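Local coordinates for protein octenoyl-CoA reductase/carboxylase (Streptomyces sp., PDB 4A0S) that catalyses the NADPH-dependent reductive carboxylation of 2-octenoyl-CoA, supplying an unusual extender unit for the biosynthesis of the cinnabaramide polyketides, at residues A97-W102 and G158-A163; T104-P109 and P141-E146; R272-I277 and A296-E301. All coordinates share one frame; numbering follows the deposited sequence.

Contact 1 of 3, residues A97-W102 and G158-A163. With CO8 (octanoyl-coenzyme A), chain E.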
# COMPACT_ATOMS: atom_id res chain seq x y z
N ALA A 97 -19.23 -20.76 -20.86
CA ALA A 97 -20.41 -21.64 -20.79
C ALA A 97 -20.22 -22.90 -19.95
O ALA A 97 -21.21 -23.49 -19.50
CB ALA A 97 -20.84 -22.01 -22.18
N ARG A 98 -18.98 -23.31 -19.72
CA ARG A 98 -18.71 -24.54 -18.96
C ARG A 98 -19.08 -24.37 -17.49
O ARG A 98 -19.18 -25.36 -16.74
CB ARG A 98 -17.25 -24.96 -19.09
CG ARG A 98 -16.97 -25.85 -20.30
CD ARG A 98 -15.47 -26.04 -20.46
NE ARG A 98 -15.03 -25.73 -21.82
CZ ARG A 98 -13.87 -25.16 -22.12
NH1 ARG A 98 -13.03 -24.82 -21.15
NH2 ARG A 98 -13.55 -24.91 -23.39
N GLN A 99 -19.31 -23.12 -17.08
CA GLN A 99 -19.75 -22.82 -15.72
C GLN A 99 -21.17 -23.29 -15.46
O GLN A 99 -21.59 -23.41 -14.31
CB GLN A 99 -19.76 -21.32 -15.49
CG GLN A 99 -18.43 -20.61 -15.51
CD GLN A 99 -18.69 -19.15 -15.23
OE1 GLN A 99 -18.91 -18.77 -14.07
NE2 GLN A 99 -18.76 -18.35 -16.28
N GLY A 100 -21.92 -23.53 -16.54
CA GLY A 100 -23.30 -23.96 -16.42
C GLY A 100 -24.25 -22.82 -16.09
O GLY A 100 -23.85 -21.64 -16.08
N GLY A 101 -25.49 -23.18 -15.81
CA GLY A 101 -26.51 -22.21 -15.44
C GLY A 101 -26.60 -21.15 -16.50
O GLY A 101 -26.58 -21.44 -17.71
N TRP A 102 -26.67 -19.90 -16.05
CA TRP A 102 -26.86 -18.79 -16.95
C TRP A 102 -25.72 -18.61 -17.92
O TRP A 102 -25.91 -18.06 -19.00
CB TRP A 102 -27.09 -17.51 -16.17
CG TRP A 102 -28.43 -17.51 -15.54
CD1 TRP A 102 -28.73 -17.74 -14.22
CD2 TRP A 102 -29.69 -17.28 -16.20
NE1 TRP A 102 -30.10 -17.65 -14.03
CE2 TRP A 102 -30.71 -17.37 -15.23
CE3 TRP A 102 -30.04 -17.00 -17.53
CZ2 TRP A 102 -32.06 -17.19 -15.54
CZ3 TRP A 102 -31.39 -16.81 -17.84
CH2 TRP A 102 -32.38 -16.92 -16.84
N GLY A 158 -11.36 -11.94 -9.77
CA GLY A 158 -12.05 -13.21 -9.67
C GLY A 158 -11.65 -14.08 -10.84
O GLY A 158 -11.37 -13.57 -11.91
N THR A 159 -11.62 -15.39 -10.64
CA THR A 159 -11.22 -16.27 -11.74
C THR A 159 -12.28 -16.28 -12.84
O THR A 159 -12.01 -16.69 -13.96
CB THR A 159 -10.95 -17.70 -11.25
OG1 THR A 159 -12.15 -18.28 -10.77
CG2 THR A 159 -9.96 -17.69 -10.13
N GLU A 160 -13.47 -15.77 -12.54
CA GLU A 160 -14.54 -15.70 -13.53
C GLU A 160 -14.61 -14.32 -14.17
O GLU A 160 -15.56 -13.99 -14.86
CB GLU A 160 -15.89 -16.08 -12.91
CG GLU A 160 -15.96 -17.52 -12.34
CD GLU A 160 -15.71 -18.59 -13.39
OE1 GLU A 160 -15.78 -18.28 -14.59
OE2 GLU A 160 -15.43 -19.74 -12.99
N GLN A 161 -13.60 -13.49 -13.91
CA GLN A 161 -13.59 -12.17 -14.49
C GLN A 161 -13.45 -12.33 -15.99
O GLN A 161 -12.56 -13.03 -16.46
CB GLN A 161 -12.45 -11.31 -13.95
CG GLN A 161 -12.30 -9.99 -14.68
CD GLN A 161 -11.47 -10.11 -15.96
OE1 GLN A 161 -10.33 -10.59 -15.95
NE2 GLN A 161 -12.04 -9.65 -17.07
N ARG A 162 -14.35 -11.70 -16.72
CA ARG A 162 -14.33 -11.70 -18.17
C ARG A 162 -14.49 -10.30 -18.73
O ARG A 162 -14.92 -9.39 -18.02
CB ARG A 162 -15.40 -12.64 -18.71
CG ARG A 162 -15.06 -14.09 -18.47
CD ARG A 162 -16.09 -15.05 -19.11
NE ARG A 162 -15.63 -16.41 -18.92
CZ ARG A 162 -15.71 -17.08 -17.77
NH1 ARG A 162 -16.28 -16.52 -16.71
NH2 ARG A 162 -15.23 -18.32 -17.69
N ALA A 163 -14.09 -10.15 -19.98
CA ALA A 163 -14.26 -8.92 -20.73
C ALA A 163 -15.51 -9.08 -21.58
O ALA A 163 -15.57 -9.91 -22.50
CB ALA A 163 -13.06 -8.63 -21.62
N1A CO8 E . -8.46 -22.42 -32.00
C2A CO8 E . -9.19 -22.95 -31.02
N3A CO8 E . -8.72 -23.03 -29.78
C4A CO8 E . -7.47 -22.58 -29.51
C5A CO8 E . -6.68 -22.02 -30.50
C6A CO8 E . -7.21 -21.95 -31.79
N6A CO8 E . -6.49 -21.41 -32.78
N7A CO8 E . -5.52 -21.67 -29.95
C8A CO8 E . -5.57 -21.99 -28.66
N9A CO8 E . -6.76 -22.55 -28.39
C1B CO8 E . -7.27 -23.07 -27.09
C2B CO8 E . -6.64 -24.42 -26.75
O2B CO8 E . -7.63 -25.28 -26.14
C3B CO8 E . -5.58 -24.00 -25.73
O3B CO8 E . -5.27 -25.07 -24.85
P3B CO8 E . -3.89 -25.86 -25.16
O7A CO8 E . -4.27 -27.44 -25.24
O8A CO8 E . -3.40 -25.54 -26.70
O9A CO8 E . -2.83 -25.52 -24.18
C4B CO8 E . -6.25 -22.85 -24.98
O4B CO8 E . -6.96 -22.14 -26.00
C5B CO8 E . -5.23 -21.83 -24.47
O5B CO8 E . -5.92 -20.71 -23.89
P1A CO8 E . -6.66 -20.87 -22.43
O1A CO8 E . -7.34 -19.40 -22.10
O2A CO8 E . -7.73 -21.92 -22.39
O3A CO8 E . -5.48 -21.30 -21.37
P2A CO8 E . -4.51 -20.34 -20.46
O4A CO8 E . -3.07 -21.03 -20.43
O5A CO8 E . -5.04 -20.08 -19.08
O6A CO8 E . -4.30 -18.95 -21.29
CBP CO8 E . -4.20 -16.52 -21.65
CCP CO8 E . -4.29 -17.67 -20.62
CDP CO8 E . -2.78 -16.57 -22.23
CEP CO8 E . -4.37 -15.21 -20.88
CAP CO8 E . -5.31 -16.70 -22.75
OAP CO8 E . -6.64 -16.91 -22.19
C9P CO8 E . -5.33 -15.57 -23.81
O9P CO8 E . -4.45 -15.54 -24.68
N8P CO8 E . -6.36 -14.69 -23.75
C7P CO8 E . -6.55 -13.61 -24.76
C6P CO8 E . -6.10 -12.19 -24.32
C5P CO8 E . -5.38 -11.50 -25.51
O5P CO8 E . -4.35 -11.99 -25.96
N4P CO8 E . -5.95 -10.48 -26.15
C3P CO8 E . -7.05 -9.61 -25.75
C2P CO8 E . -6.32 -8.28 -25.52
S1P CO8 E . -6.56 -7.67 -23.81
C1' CO8 E . -7.73 -6.44 -24.16
O1' CO8 E . -7.79 -5.86 -25.26
C2' CO8 E . -8.59 -6.19 -23.11
C3' CO8 E . -9.59 -5.24 -23.17
C4' CO8 E . -10.39 -5.04 -22.04
C5' CO8 E . -10.36 -6.13 -20.99
C6' CO8 E . -11.44 -5.73 -19.97
C7' CO8 E . -11.33 -6.60 -18.75
C8' CO8 E . -12.50 -6.26 -17.82
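Gln99 and Glu160 lay their flat end groups one upon the other, an instance of an amide packing on an ion pair without bonding to it. The type I turn from Gly158 to Gln161 presents Glu160 to the 97-102 loop. The chain of Glu160 is bent at its second torsion (chi2 -60°), and the carboxylate lies almost parallel to the Gln99 amide, the planes 7° apart, with CD of Gln99 3.1 Å from OE1 of Glu160. Two acceptors meet here, OE1 of Gln99 lying 3.2 Å from OE1 of Glu160, so stacking rather than polar bonding describes the pair. Gln161 turns the other way, its NE2 3.5 Å from C8' of the octanoyl-CoA, while its OE1 is hydrogen-bonded to Arg328 of the second subunit. Arg162, extended from CG to NE, comes back and grips OE1 of Glu160 end-on in the guanidinium plane, with NH1 at 2.8 Å and NH2 at 3.1 Å. NE2 of Gln99 stands 3.1 Å from NH1 of Arg162, donor beside donor; this amide nitrogen bonds instead to the carbonyl of Asn96, while Arg130 of the third subunit packs on Gln99. Ala163 closes the segment with CB 3.7 Å from C6' of the ligand. Segment 158-163 thus turns the Glu160-Arg162 salt bridge to the surface loop 97-102, and Gln161 and Ala163 to the acyl pocket of the GroES-like domain.

Contact 2 of 3, residues T104-P109 and P141-E146. With CO8 (octanoyl-coenzyme A), chain E.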
# COMPACT_ATOMS: atom_id res chain seq x y z
N THR A 104 -24.29 -20.68 -19.83
CA THR A 104 -24.29 -21.50 -21.05
C THR A 104 -24.77 -20.68 -22.25
O THR A 104 -24.42 -20.98 -23.37
CB THR A 104 -25.11 -22.83 -20.96
OG1 THR A 104 -26.50 -22.54 -21.08
CG2 THR A 104 -24.84 -23.56 -19.66
N ARG A 105 -25.56 -19.64 -22.00
CA ARG A 105 -26.05 -18.77 -23.07
C ARG A 105 -24.94 -18.19 -23.92
O ARG A 105 -25.14 -17.96 -25.11
CB ARG A 105 -26.89 -17.63 -22.52
CG ARG A 105 -28.22 -18.03 -21.87
CD ARG A 105 -28.70 -16.84 -21.07
NE ARG A 105 -27.61 -16.36 -20.21
CZ ARG A 105 -27.43 -15.11 -19.80
NH1 ARG A 105 -28.27 -14.15 -20.16
NH2 ARG A 105 -26.40 -14.84 -19.03
N HIS A 106 -23.77 -17.98 -23.32
CA HIS A 106 -22.64 -17.37 -24.01
C HIS A 106 -22.09 -18.21 -25.14
O HIS A 106 -21.48 -17.68 -26.06
CB HIS A 106 -21.55 -17.02 -23.01
CG HIS A 106 -21.97 -15.94 -22.10
ND1 HIS A 106 -21.94 -14.62 -22.49
CD2 HIS A 106 -22.55 -15.97 -20.89
CE1 HIS A 106 -22.44 -13.88 -21.52
NE2 HIS A 106 -22.83 -14.68 -20.54
N ASP A 107 -22.35 -19.51 -25.06
CA ASP A 107 -21.80 -20.42 -26.05
C ASP A 107 -22.80 -20.53 -27.19
O ASP A 107 -23.82 -21.22 -27.11
CB ASP A 107 -21.43 -21.76 -25.41
CG ASP A 107 -21.00 -22.80 -26.41
OD1 ASP A 107 -20.63 -22.45 -27.56
OD2 ASP A 107 -21.01 -23.98 -26.03
N GLN A 108 -22.49 -19.79 -28.25
CA GLN A 108 -23.33 -19.64 -29.41
C GLN A 108 -22.45 -19.75 -30.66
O GLN A 108 -21.24 -19.48 -30.57
CB GLN A 108 -24.01 -18.26 -29.37
CG GLN A 108 -25.01 -18.07 -28.23
CD GLN A 108 -26.11 -19.13 -28.21
OE1 GLN A 108 -26.42 -19.72 -29.25
NE2 GLN A 108 -26.68 -19.39 -27.04
N PRO A 109 -23.04 -20.13 -31.81
CA PRO A 109 -22.31 -20.19 -33.08
C PRO A 109 -21.96 -18.79 -33.61
O PRO A 109 -21.28 -18.66 -34.64
CB PRO A 109 -23.28 -20.90 -34.04
CG PRO A 109 -24.51 -21.21 -33.27
CD PRO A 109 -24.47 -20.46 -31.98
N PRO A 141 -16.46 -3.07 -19.42
CA PRO A 141 -16.31 -4.46 -19.84
C PRO A 141 -16.13 -5.52 -18.75
O PRO A 141 -16.10 -6.70 -19.06
CB PRO A 141 -15.05 -4.43 -20.72
CG PRO A 141 -14.25 -3.28 -20.15
CD PRO A 141 -15.32 -2.25 -19.85
N ALA A 142 -15.96 -5.09 -17.49
CA ALA A 142 -15.68 -6.03 -16.41
C ALA A 142 -16.90 -6.87 -16.06
O ALA A 142 -17.76 -6.46 -15.27
CB ALA A 142 -15.12 -5.31 -15.18
N HIS A 143 -16.96 -8.05 -16.67
CA HIS A 143 -18.07 -8.98 -16.50
C HIS A 143 -17.59 -9.96 -15.46
O HIS A 143 -16.80 -10.86 -15.74
CB HIS A 143 -18.33 -9.64 -17.85
CG HIS A 143 -19.48 -10.60 -17.86
ND1 HIS A 143 -19.34 -11.93 -17.50
CD2 HIS A 143 -20.76 -10.46 -18.29
CE1 HIS A 143 -20.50 -12.55 -17.67
NE2 HIS A 143 -21.37 -11.69 -18.15
N VAL A 144 -18.02 -9.76 -14.22
CA VAL A 144 -17.36 -10.45 -13.12
C VAL A 144 -18.38 -11.21 -12.29
O VAL A 144 -19.58 -10.92 -12.35
CB VAL A 144 -16.54 -9.48 -12.23
CG1 VAL A 144 -15.60 -8.63 -13.11
CG2 VAL A 144 -17.44 -8.59 -11.41
N ASP A 145 -17.88 -12.17 -11.52
CA ASP A 145 -18.72 -13.02 -10.69
C ASP A 145 -18.66 -12.50 -9.27
O ASP A 145 -17.67 -12.64 -8.59
CB ASP A 145 -18.24 -14.47 -10.77
CG ASP A 145 -19.18 -15.44 -10.09
OD1 ASP A 145 -19.91 -15.05 -9.16
OD2 ASP A 145 -19.20 -16.61 -10.51
N GLU A 146 -19.74 -11.89 -8.85
CA GLU A 146 -19.79 -11.20 -7.57
C GLU A 146 -19.90 -12.15 -6.38
O GLU A 146 -19.81 -11.73 -5.21
CB GLU A 146 -20.94 -10.19 -7.58
CG GLU A 146 -20.81 -9.11 -8.65
CD GLU A 146 -21.25 -9.57 -10.02
OE1 GLU A 146 -21.53 -10.77 -10.20
OE2 GLU A 146 -21.31 -8.73 -10.93
N1A CO8 E . -8.46 -22.42 -32.00
C2A CO8 E . -9.19 -22.95 -31.02
N3A CO8 E . -8.72 -23.03 -29.78
C4A CO8 E . -7.47 -22.58 -29.51
C5A CO8 E . -6.68 -22.02 -30.50
C6A CO8 E . -7.21 -21.95 -31.79
N6A CO8 E . -6.49 -21.41 -32.78
N7A CO8 E . -5.52 -21.67 -29.95
C8A CO8 E . -5.57 -21.99 -28.66
N9A CO8 E . -6.76 -22.55 -28.39
C1B CO8 E . -7.27 -23.07 -27.09
C2B CO8 E . -6.64 -24.42 -26.75
O2B CO8 E . -7.63 -25.28 -26.14
C3B CO8 E . -5.58 -24.00 -25.73
O3B CO8 E . -5.27 -25.07 -24.85
P3B CO8 E . -3.89 -25.86 -25.16
O7A CO8 E . -4.27 -27.44 -25.24
O8A CO8 E . -3.40 -25.54 -26.70
O9A CO8 E . -2.83 -25.52 -24.18
C4B CO8 E . -6.25 -22.85 -24.98
O4B CO8 E . -6.96 -22.14 -26.00
C5B CO8 E . -5.23 -21.83 -24.47
O5B CO8 E . -5.92 -20.71 -23.89
P1A CO8 E . -6.66 -20.87 -22.43
O1A CO8 E . -7.34 -19.40 -22.10
O2A CO8 E . -7.73 -21.92 -22.39
O3A CO8 E . -5.48 -21.30 -21.37
P2A CO8 E . -4.51 -20.34 -20.46
O4A CO8 E . -3.07 -21.03 -20.43
O5A CO8 E . -5.04 -20.08 -19.08
O6A CO8 E . -4.30 -18.95 -21.29
CBP CO8 E . -4.20 -16.52 -21.65
CCP CO8 E . -4.29 -17.67 -20.62
CDP CO8 E . -2.78 -16.57 -22.23
CEP CO8 E . -4.37 -15.21 -20.88
CAP CO8 E . -5.31 -16.70 -22.75
OAP CO8 E . -6.64 -16.91 -22.19
C9P CO8 E . -5.33 -15.57 -23.81
O9P CO8 E . -4.45 -15.54 -24.68
N8P CO8 E . -6.36 -14.69 -23.75
C7P CO8 E . -6.55 -13.61 -24.76
C6P CO8 E . -6.10 -12.19 -24.32
C5P CO8 E . -5.38 -11.50 -25.51
O5P CO8 E . -4.35 -11.99 -25.96
N4P CO8 E . -5.95 -10.48 -26.15
C3P CO8 E . -7.05 -9.61 -25.75
C2P CO8 E . -6.32 -8.28 -25.52
S1P CO8 E . -6.56 -7.67 -23.81
C1' CO8 E . -7.73 -6.44 -24.16
O1' CO8 E . -7.79 -5.86 -25.26
C2' CO8 E . -8.59 -6.19 -23.11
C3' CO8 E . -9.59 -5.24 -23.17
C4' CO8 E . -10.39 -5.04 -22.04
C5' CO8 E . -10.36 -6.13 -20.99
C6' CO8 E . -11.44 -5.73 -19.97
C7' CO8 E . -11.33 -6.60 -18.75
C8' CO8 E . -12.50 -6.26 -17.82
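Different first torsions bring the His106 and His143 rings together across the two segments: CG of His106 is anti to its carbonyl carbon (chi1 -68°), whereas in His143 it is the backbone N that CG opposes (chi1 -178°). The imidazoles arrive from opposite directions and meet through their NE2 corners, NE2 of His106 being 4.1 Å from NE2 of His143. The planes stand at 80° with centroids 5.5 Å apart, and the rings meet obliquely, illustrating how two polar rings can touch without bonding. The far nitrogen of His106, ND1, accepts the backbone N-H of Asn169, which ties its rotation. Both histidines are buried, with Phe170 against the His106 ring and Thr168 touching both. Next to the pair, Arg105 stops short, its NH2 6.0 Å from NE2 of His143, and is engaged instead by a salt bridge to Glu64. NE2 of Gln108 donates to the carbonyl O of Arg105 at 2.9 Å, tying the loop that follows the 3-10 segment to it. From the other segment, CA of Ala142 approaches C8' of octanoyl-CoA to 3.5 Å, and CG of Pro141 lies 3.7 Å from C6' of that ligand. His143 sits on the short strand 142-143, next to Ala142, which with Pro141 lines the tail end of the acyl-chain pocket in the GroES-like domain.

Contact 3 of 3, residues R272-I277 and A296-E301. With NAP (NADP nicotinamide-adenine-dinucleotide phosphate), chain F.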
# COMPACT_ATOMS: atom_id res chain seq x y z
N ARG A 272 8.96 7.74 -31.94
CA ARG A 272 9.82 6.57 -31.81
C ARG A 272 10.80 6.32 -32.97
O ARG A 272 11.70 5.51 -32.84
CB ARG A 272 9.02 5.32 -31.46
CG ARG A 272 8.10 4.82 -32.56
CD ARG A 272 7.90 3.32 -32.42
NE ARG A 272 7.01 2.99 -31.32
CZ ARG A 272 6.69 1.75 -30.96
NH1 ARG A 272 7.18 0.71 -31.61
NH2 ARG A 272 5.85 1.56 -29.94
N ALA A 273 10.63 7.03 -34.08
CA ALA A 273 11.64 7.06 -35.15
C ALA A 273 12.85 7.91 -34.75
O ALA A 273 13.99 7.61 -35.13
CB ALA A 273 11.03 7.58 -36.43
N GLU A 274 12.60 8.97 -33.99
CA GLU A 274 13.63 9.80 -33.37
C GLU A 274 14.54 8.95 -32.49
O GLU A 274 15.69 9.31 -32.22
CB GLU A 274 12.95 10.90 -32.54
CG GLU A 274 13.84 12.03 -32.00
CD GLU A 274 13.15 12.80 -30.87
OE1 GLU A 274 11.94 12.54 -30.61
OE2 GLU A 274 13.81 13.66 -30.25
N LEU A 275 14.01 7.81 -32.05
CA LEU A 275 14.79 6.80 -31.34
C LEU A 275 15.30 5.74 -32.29
O LEU A 275 16.27 5.05 -31.98
CB LEU A 275 13.94 6.13 -30.27
CG LEU A 275 13.65 6.94 -29.01
CD1 LEU A 275 12.37 6.40 -28.39
CD2 LEU A 275 14.82 6.85 -28.05
N GLY A 276 14.65 5.58 -33.44
CA GLY A 276 15.01 4.53 -34.36
C GLY A 276 14.56 3.18 -33.83
O GLY A 276 15.24 2.18 -33.98
N ILE A 277 13.40 3.18 -33.18
CA ILE A 277 12.78 1.93 -32.77
C ILE A 277 12.12 1.28 -33.99
O ILE A 277 11.39 1.94 -34.75
CB ILE A 277 11.79 2.12 -31.60
CG1 ILE A 277 12.54 2.59 -30.34
CG2 ILE A 277 11.01 0.83 -31.33
CD1 ILE A 277 11.62 3.11 -29.21
N ALA A 296 15.61 7.06 -22.13
CA ALA A 296 15.76 7.66 -20.80
C ALA A 296 16.35 9.06 -20.88
O ALA A 296 15.80 10.00 -20.31
CB ALA A 296 16.61 6.77 -19.91
N LYS A 297 17.46 9.20 -21.61
CA LYS A 297 18.06 10.51 -21.81
C LYS A 297 17.02 11.48 -22.36
O LYS A 297 16.89 12.59 -21.86
CB LYS A 297 19.30 10.45 -22.72
CG LYS A 297 19.40 11.62 -23.70
CD LYS A 297 20.82 11.92 -24.17
CE LYS A 297 21.45 13.06 -23.37
NZ LYS A 297 20.58 14.28 -23.27
N LEU A 298 16.27 11.07 -23.38
CA LEU A 298 15.24 11.92 -23.95
C LEU A 298 14.18 12.31 -22.94
O LEU A 298 13.77 13.48 -22.89
CB LEU A 298 14.54 11.25 -25.13
CG LEU A 298 15.04 11.47 -26.55
CD1 LEU A 298 14.03 10.82 -27.49
CD2 LEU A 298 15.21 12.97 -26.87
N VAL A 299 13.70 11.35 -22.15
CA VAL A 299 12.68 11.69 -21.16
C VAL A 299 13.28 12.69 -20.16
O VAL A 299 12.63 13.68 -19.82
CB VAL A 299 12.07 10.46 -20.46
CG1 VAL A 299 10.95 10.88 -19.54
CG2 VAL A 299 11.54 9.45 -21.48
N VAL A 300 14.52 12.45 -19.72
CA VAL A 300 15.22 13.39 -18.83
C VAL A 300 15.24 14.81 -19.43
O VAL A 300 14.95 15.78 -18.73
CB VAL A 300 16.67 12.92 -18.49
CG1 VAL A 300 17.43 13.97 -17.66
CG2 VAL A 300 16.67 11.58 -17.72
N GLU A 301 15.56 14.91 -20.73
CA GLU A 301 15.62 16.18 -21.46
C GLU A 301 14.27 16.88 -21.47
O GLU A 301 14.20 18.08 -21.23
CB GLU A 301 15.99 15.98 -22.94
CG GLU A 301 17.30 15.29 -23.25
CD GLU A 301 17.66 15.36 -24.73
OE1 GLU A 301 17.72 16.49 -25.27
OE2 GLU A 301 17.90 14.30 -25.35
PA NAP F . -5.20 1.54 -30.22
O1A NAP F . -6.33 2.62 -30.03
O2A NAP F . -5.05 0.96 -31.60
O5B NAP F . -3.89 2.23 -29.83
C5B NAP F . -2.73 1.42 -29.77
C4B NAP F . -1.54 2.34 -30.00
O4B NAP F . -0.38 1.50 -29.90
C3B NAP F . -1.53 2.97 -31.41
O3B NAP F . -1.72 4.36 -31.21
C2B NAP F . -0.09 2.81 -31.88
O2B NAP F . 0.74 3.89 -31.47
C1B NAP F . 0.38 1.58 -31.18
N9A NAP F . -0.01 0.41 -32.00
C8A NAP F . -1.08 0.23 -32.79
N7A NAP F . -1.07 -1.00 -33.32
C5A NAP F . 0.01 -1.59 -32.85
C6A NAP F . 0.55 -2.83 -33.06
N6A NAP F . -0.08 -3.70 -33.85
N1A NAP F . 1.68 -3.14 -32.44
C2A NAP F . 2.29 -2.28 -31.62
N3A NAP F . 1.82 -1.07 -31.41
C4A NAP F . 0.68 -0.72 -32.02
O3 NAP F . -5.41 0.33 -29.19
PN NAP F . -5.66 0.55 -27.61
O1N NAP F . -7.23 0.54 -27.52
O2N NAP F . -4.91 1.72 -27.02
O5D NAP F . -5.11 -0.86 -27.12
C5D NAP F . -3.70 -1.02 -27.18
C4D NAP F . -3.43 -2.40 -26.64
O4D NAP F . -3.98 -2.42 -25.28
C3D NAP F . -4.17 -3.50 -27.39
O3D NAP F . -3.22 -4.58 -27.42
C2D NAP F . -5.35 -3.83 -26.51
O2D NAP F . -5.78 -5.21 -26.67
C1D NAP F . -4.67 -3.70 -25.16
N1N NAP F . -5.69 -3.31 -24.22
C2N NAP F . -5.75 -4.02 -23.04
C3N NAP F . -6.72 -3.63 -22.16
C7N NAP F . -6.79 -4.40 -20.90
O7N NAP F . -5.96 -5.27 -20.62
N7N NAP F . -7.84 -4.09 -20.18
C4N NAP F . -7.59 -2.57 -22.42
C5N NAP F . -7.53 -1.84 -23.59
C6N NAP F . -6.55 -2.21 -24.50
P2B NAP F . 2.14 4.01 -32.25
O1X NAP F . 2.45 5.55 -31.80
O2X NAP F . 3.24 3.01 -31.63
O3X NAP F . 1.72 3.79 -33.68
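Leu298 reaches out from helix 285-303 and meets two successive residues of the short, weakly bonded helix 272-275 in different ways. Glu274 runs obliquely across it: with CG anti to the backbone N (chi1 -170°) and the chain extended beyond, the carboxylate is carried out over the methyl groups, OE2 of Glu274 lying 3.7 Å from CD2 of Leu298 and CD of Glu274 4.0 Å from CD1 of Leu298. The acid offers its flat end as a lid on an apolar side chain, and its other oxygen, OE1, takes a weak hydrogen bond from the backbone N of Asn271. Leu275 slides past Leu298 in the opposite direction, and the two touch by their methyls, CD2 of Leu275 to CD1 of Leu298 at 4.1 Å. Ile270 of the edge strand 269-271 packs against both leucines. This is the outer margin of the Rossmann fold: strand 269-271 ends the parallel sheet, and helices 272-275 and 285-303 lie in the connection that leads on to strand 309-312. The short helix closes with a Schellman motif, in which Ile277 N bonds to Arg272 O at 2.9 Å and Gly276, at positive phi, gives a weak bond from its N to Ala273 O. At the start of the same helix the side chain of Arg272 leaves the backbone away from segment 296-301. Its CG sits between the backbone N and the carbonyl carbon (chi1 68°), and the guanidinium turns one face to the 2'-phosphate of NADP, NH2 of Arg272 being 3.4 Å from O2X of the cofactor. Lys257 and Ser253 also bind NADP. On the exposed side of the long helix, NZ of Lys297 forms a salt bridge of 3.4 Å with OE2 of Glu301, one turn on.

Overall arrangement
Contacts 1 and 2 form one cluster, their centres 6 Å apart. Contact 2 is nested along the chain within the loop closed by contact 1, and strands 142-143 and 162-163 pair as a two-stranded antiparallel sheet, with Arg162 N probably hydrogen-bonded to His143 O at 2.8 Å. Both touch octanoyl-CoA and the third subunit of the tetramer. Contact 3 follows later, on the opposite side of the chain's centre, about 43 Å and 42 Å from the other two between centres. Its helices 272-275 and 285-303 flank the edge of the parallel sheet, beside strand 269-271, in the Rossmann-type NADP-binding part. The arrangement thus separates the acyl-binding, GroES-like region from the 2'-phosphate end of the NADP site.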